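Local coordinates for bitiscetin (Bitis arietans, PDB 1JWI), which binds von Willebrand factor and induces its interaction, through the A1 domain, with platelet GPIbalpha, so that platelets aggregate, at residues E29-C32 and V33-S36; S9-G13 and H14-V18. All blocks are in the same frame, centred on the assembly; numbering follows the deposited sequence.

Contact 1: residues E29-C32 and V33-S36; sequences EKFC and VENS
Glu-29 and Val-33 meet one turn apart on helix 25-34, with the valine branch CG2 resting against two oxygens of the glutamate: 3.2 Å from the backbone O of Glu-29 and 3.7 Å from its carboxylate atom OE1. The valine reaches them because CG2 stands beside its own backbone N, with CG1 anti to that N (chi1 163°). The glutamate chain is bent, and its carboxylate is held in place from beyond the helix, OE1 by His-38 ND1 and OE2 by the backbone N of Leu-39. A beta-branched side chain suits this spot, its methyl CG2 packing beside a carboxylate whose polar bonds are made to strand 38-39.

Under the side chains run the regular bonds of the helix, Val-33 N to Glu-29 O and Glu-34 N to Lys-30 O, each 2.9 Å. The next donor, Asn-35 N, is shared between two weak bonds, to Phe-31 O and to Cys-32 O, as the helix ends. The ending is a Schellman motif of this C-type lectin domain: Ser-36, at positive phi, is its C' residue, Ser-36 N bonds weakly to Val-33 O, and Gly-37 N closes on Cys-32 O.

One end of the Asn-35 side-chain amide comes over one face of the Phe-31 ring, the two planes 25° apart. With its CG anti to the backbone N (chi1 -175°), Phe-31 also turns its ring to meet Phe-19 edge-to-face. A flat aromatic group can serve both neighbours at once. The OE2 atom of Glu-34 comes 4.2 Å from Phe-31 CD2, at the end of an extended and exposed chain. Buried Cys-32 forms a disulfide to Cys-125, which fastens this helix to strand 121-126.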
loop_
_atom_site.group_PDB
_atom_site.type_symbol
_atom_site.label_atom_id
_atom_site.label_comp_id
_atom_site.label_asym_id
_atom_site.label_seq_id
_atom_site.Cartn_x
_atom_site.Cartn_y
_atom_site.Cartn_z
ATOM N N GLU A 29 3.790 13.611 14.543
ATOM C CA GLU A 29 5.076 13.231 15.123
ATOM C C GLU A 29 5.775 14.437 15.754
ATOM O O GLU A 29 6.312 14.343 16.858
ATOM C CB GLU A 29 5.980 12.611 14.049
ATOM C CG GLU A 29 7.439 12.429 14.468
ATOM C CD GLU A 29 7.629 11.395 15.558
ATOM O OE1 GLU A 29 8.782 11.231 16.025
ATOM O OE2 GLU A 29 6.636 10.738 15.946
ATOM N N LYS A 30 5.769 15.566 15.050
ATOM C CA LYS A 30 6.408 16.778 15.556
ATOM C C LYS A 30 5.772 17.271 16.852
ATOM O O LYS A 30 6.461 17.774 17.735
ATOM C CB LYS A 30 6.354 17.890 14.506
ATOM C CG LYS A 30 7.319 17.700 13.345
ATOM C CD LYS A 30 7.357 18.940 12.454
ATOM C CE LYS A 30 8.441 18.843 11.393
ATOM N NZ LYS A 30 8.203 17.728 10.425
ATOM N N PHE A 31 4.454 17.127 16.959
ATOM C CA PHE A 31 3.745 17.559 18.153
ATOM C C PHE A 31 4.137 16.658 19.321
ATOM O O PHE A 31 4.337 17.138 20.439
ATOM C CB PHE A 31 2.226 17.523 17.913
ATOM C CG PHE A 31 1.411 18.073 19.058
ATOM C CD1 PHE A 31 1.081 17.270 20.145
ATOM C CD2 PHE A 31 0.987 19.402 19.055
ATOM C CE1 PHE A 31 0.343 17.778 21.215
ATOM C CE2 PHE A 31 0.249 19.922 20.120
ATOM C CZ PHE A 31 -0.075 19.107 21.202
ATOM N N CYS A 32 4.256 15.355 19.066
ATOM C CA CYS A 32 4.648 14.411 20.107
ATOM C C CYS A 32 6.077 14.721 20.551
ATOM O O CYS A 32 6.392 14.677 21.748
ATOM C CB CYS A 32 4.592 12.965 19.594
ATOM S SG CYS A 32 2.937 12.244 19.309
ATOM N N VAL A 33 6.943 15.006 19.580
ATOM C CA VAL A 33 8.334 15.337 19.871
ATOM C C VAL A 33 8.334 16.537 20.821
ATOM O O VAL A 33 8.995 16.522 21.863
ATOM C CB VAL A 33 9.087 15.704 18.574
ATOM C CG1 VAL A 33 10.378 16.446 18.890
ATOM C CG2 VAL A 33 9.404 14.434 17.787
ATOM N N GLU A 34 7.580 17.571 20.449
ATOM C CA GLU A 34 7.470 18.783 21.252
ATOM C C GLU A 34 7.110 18.430 22.695
ATOM O O GLU A 34 7.480 19.145 23.628
ATOM C CB GLU A 34 6.412 19.713 20.641
ATOM C CG GLU A 34 5.954 20.830 21.559
ATOM C CD GLU A 34 4.891 21.707 20.927
ATOM O OE1 GLU A 34 4.380 22.624 21.614
ATOM O OE2 GLU A 34 4.576 21.488 19.737
ATOM N N ASN A 35 6.387 17.330 22.878
ATOM C CA ASN A 35 6.004 16.902 24.217
ATOM C C ASN A 35 6.922 15.810 24.752
ATOM O O ASN A 35 6.488 14.910 25.485
ATOM C CB ASN A 35 4.559 16.412 24.228
ATOM C CG ASN A 35 3.564 17.546 24.168
ATOM O OD1 ASN A 35 3.399 18.199 23.138
ATOM N ND2 ASN A 35 2.904 17.799 25.289
ATOM N N SER A 36 8.193 15.896 24.374
ATOM C CA SER A 36 9.207 14.946 24.815
ATOM C C SER A 36 8.885 13.491 24.494
ATOM O O SER A 36 9.158 12.606 25.301
ATOM C CB SER A 36 9.432 15.102 26.321
ATOM O OG SER A 36 10.494 14.276 26.760
#

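Contact 2: residues S9-G13 and H14-V18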
loop_
_atom_site.group_PDB
_atom_site.type_symbol
_atom_site.label_atom_id
_atom_site.label_comp_id
_atom_site.label_asym_id
_atom_site.label_seq_id
_atom_site.Cartn_x
_atom_site.Cartn_y
_atom_site.Cartn_z
ATOM N N SER A 9 -1.800 8.954 30.521
ATOM C CA SER A 9 -1.971 7.680 31.211
ATOM C C SER A 9 -0.612 7.005 31.336
ATOM O O SER A 9 0.231 7.118 30.443
ATOM C CB SER A 9 -2.930 6.766 30.436
ATOM O OG SER A 9 -4.196 7.377 30.271
ATOM N N SER A 10 -0.393 6.305 32.443
ATOM C CA SER A 10 0.877 5.622 32.663
ATOM C C SER A 10 0.758 4.126 32.423
ATOM O O SER A 10 -0.215 3.497 32.843
ATOM C CB SER A 10 1.368 5.881 34.085
ATOM O OG SER A 10 0.364 5.550 35.022
ATOM N N TYR A 11 1.752 3.561 31.743
ATOM C CA TYR A 11 1.758 2.133 31.449
ATOM C C TYR A 11 3.170 1.581 31.265
ATOM O O TYR A 11 3.928 2.056 30.421
ATOM C CB TYR A 11 0.919 1.846 30.197
ATOM C CG TYR A 11 0.919 0.390 29.792
ATOM C CD1 TYR A 11 1.932 -0.131 28.982
ATOM C CD2 TYR A 11 -0.063 -0.482 30.258
ATOM C CE1 TYR A 11 1.968 -1.486 28.654
ATOM C CE2 TYR A 11 -0.034 -1.842 29.937
ATOM C CZ TYR A 11 0.983 -2.336 29.137
ATOM O OH TYR A 11 1.032 -3.679 28.836
ATOM N N LYS A 12 3.509 0.578 32.071
ATOM C CA LYS A 12 4.812 -0.081 32.020
ATOM C C LYS A 12 6.008 0.820 31.736
ATOM O O LYS A 12 6.798 0.543 30.834
ATOM C CB LYS A 12 4.785 -1.217 30.989
ATOM C CG LYS A 12 4.220 -2.536 31.513
ATOM C CD LYS A 12 3.874 -3.496 30.375
ATOM C CE LYS A 12 5.032 -3.699 29.410
ATOM N NZ LYS A 12 4.597 -4.430 28.181
ATOM N N GLY A 13 6.143 1.896 32.503
ATOM C CA GLY A 13 7.279 2.781 32.318
ATOM C C GLY A 13 7.143 3.888 31.291
ATOM O O GLY A 13 8.089 4.639 31.070
ATOM N N HIS A 14 5.983 3.995 30.652
ATOM C CA HIS A 14 5.764 5.046 29.660
ATOM C C HIS A 14 4.480 5.823 29.945
ATOM O O HIS A 14 3.601 5.353 30.674
ATOM C CB HIS A 14 5.685 4.459 28.240
ATOM C CG HIS A 14 6.999 3.987 27.700
ATOM N ND1 HIS A 14 7.421 2.677 27.804
ATOM C CD2 HIS A 14 7.987 4.650 27.054
ATOM C CE1 HIS A 14 8.610 2.557 27.245
ATOM N NE2 HIS A 14 8.979 3.738 26.782
ATOM N N CYS A 15 4.390 7.016 29.362
ATOM C CA CYS A 15 3.219 7.877 29.501
ATOM C C CYS A 15 2.559 8.007 28.126
ATOM O O CYS A 15 3.239 8.277 27.131
ATOM C CB CYS A 15 3.635 9.255 30.016
ATOM S SG CYS A 15 4.410 9.224 31.672
ATOM N N TYR A 16 1.242 7.815 28.074
ATOM C CA TYR A 16 0.498 7.894 26.815
ATOM C C TYR A 16 -0.641 8.899 26.842
ATOM O O TYR A 16 -1.258 9.140 27.884
ATOM C CB TYR A 16 -0.111 6.540 26.446
ATOM C CG TYR A 16 0.855 5.385 26.409
ATOM C CD1 TYR A 16 1.432 4.897 27.579
ATOM C CD2 TYR A 16 1.155 4.745 25.206
ATOM C CE1 TYR A 16 2.278 3.794 27.558
ATOM C CE2 TYR A 16 1.999 3.640 25.171
ATOM C CZ TYR A 16 2.552 3.167 26.353
ATOM O OH TYR A 16 3.348 2.047 26.333
ATOM N N LYS A 17 -0.938 9.451 25.674
ATOM C CA LYS A 17 -2.014 10.418 25.532
ATOM C C LYS A 17 -2.533 10.418 24.096
ATOM O O LYS A 17 -1.754 10.430 23.141
ATOM C CB LYS A 17 -1.507 11.817 25.899
ATOM C CG LYS A 17 -2.475 12.957 25.608
ATOM C CD LYS A 17 -3.541 13.066 26.670
ATOM C CE LYS A 17 -4.362 14.344 26.519
ATOM N NZ LYS A 17 -5.390 14.429 27.600
ATOM N N VAL A 18 -3.857 10.393 23.964
ATOM C CA VAL A 18 -4.525 10.422 22.665
ATOM C C VAL A 18 -4.957 11.867 22.435
ATOM O O VAL A 18 -5.699 12.432 23.240
ATOM C CB VAL A 18 -5.784 9.509 22.665
ATOM C CG1 VAL A 18 -6.551 9.664 21.362
ATOM C CG2 VAL A 18 -5.376 8.054 22.878
#
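Tyr-11 and Tyr-16 form the close-packed part of this hairpin: Tyr-11 CB lies 3.6 Å from Tyr-16 CE1, and the Tyr-16 hydroxyl oxygen OH is 3.7 Å from Tyr-11 CD1. Both side chains are on the sheet face that also carries Ser-9 and His-14, but they leave their strands differently. Tyr-11 has CG anti to its N (chi1 178°), whereas Tyr-16 has CG beside its N (chi1 -54°), which carries its ring back along the neighbouring strand. The carbonyl oxygens of Ser-9 and Tyr-11 lie at the edge of that ring, in its plane. Phe-50 stacks on Tyr-11 and meets Tyr-16 edge-to-face, so helix 45-58 packs on this aromatic face.

Two hydrogen-bonded pairs hold the backbone. Ser-9 N to Tyr-16 O and Tyr-16 N to Ser-9 O are each 2.7 Å and nearly straight. Beside the turn, His-14 N meets Tyr-11 O at 2.8 Å but from above the carbonyl plane. Between these pairs, the CA-H groups of Ser-10 and Cys-15 make contacts to His-14 O and Ser-9 O.

The solvent side is looser. A type I' turn runs from Tyr-11 to His-14, and Gly-13 suits it because a CB there would jam against the preceding carbonyl oxygen. Lys-12 is exposed, although its CG lies 3.8 Å above one face of the Tyr-11 ring. The His-14 ring has Gly-13 O over one face. On the other sheet face, small Ser-10 is exposed, while Cys-15 is tied by a disulfide to Cys-4.

Chemically, the buried Tyr-16 ring supplies apolar surface while its hydroxyl is satisfied by a hydrogen bond to Glu-47 OE1, which probably fixes the ring against helix 45-58.

From the N terminus the chain first meets contact 2, where strand 9-11 turns back on strand 14-20 through a tight turn. After strands 14-20 and 22-23 it enters helix 25-34, and contact 1 closes the last turn of that helix before strand 38-39. The two local contacts lie in series, neither enclosing nor crossing the other; their centres are 15 Å apart and their nearest atoms about 6 Å. Strand 121-126 relates them: it pairs with strand 14-20 on one side and strand 38-39 on the other, and carries Cys-125. Thus the edge hairpin and the helix end both attach to one four-stranded antiparallel sheet.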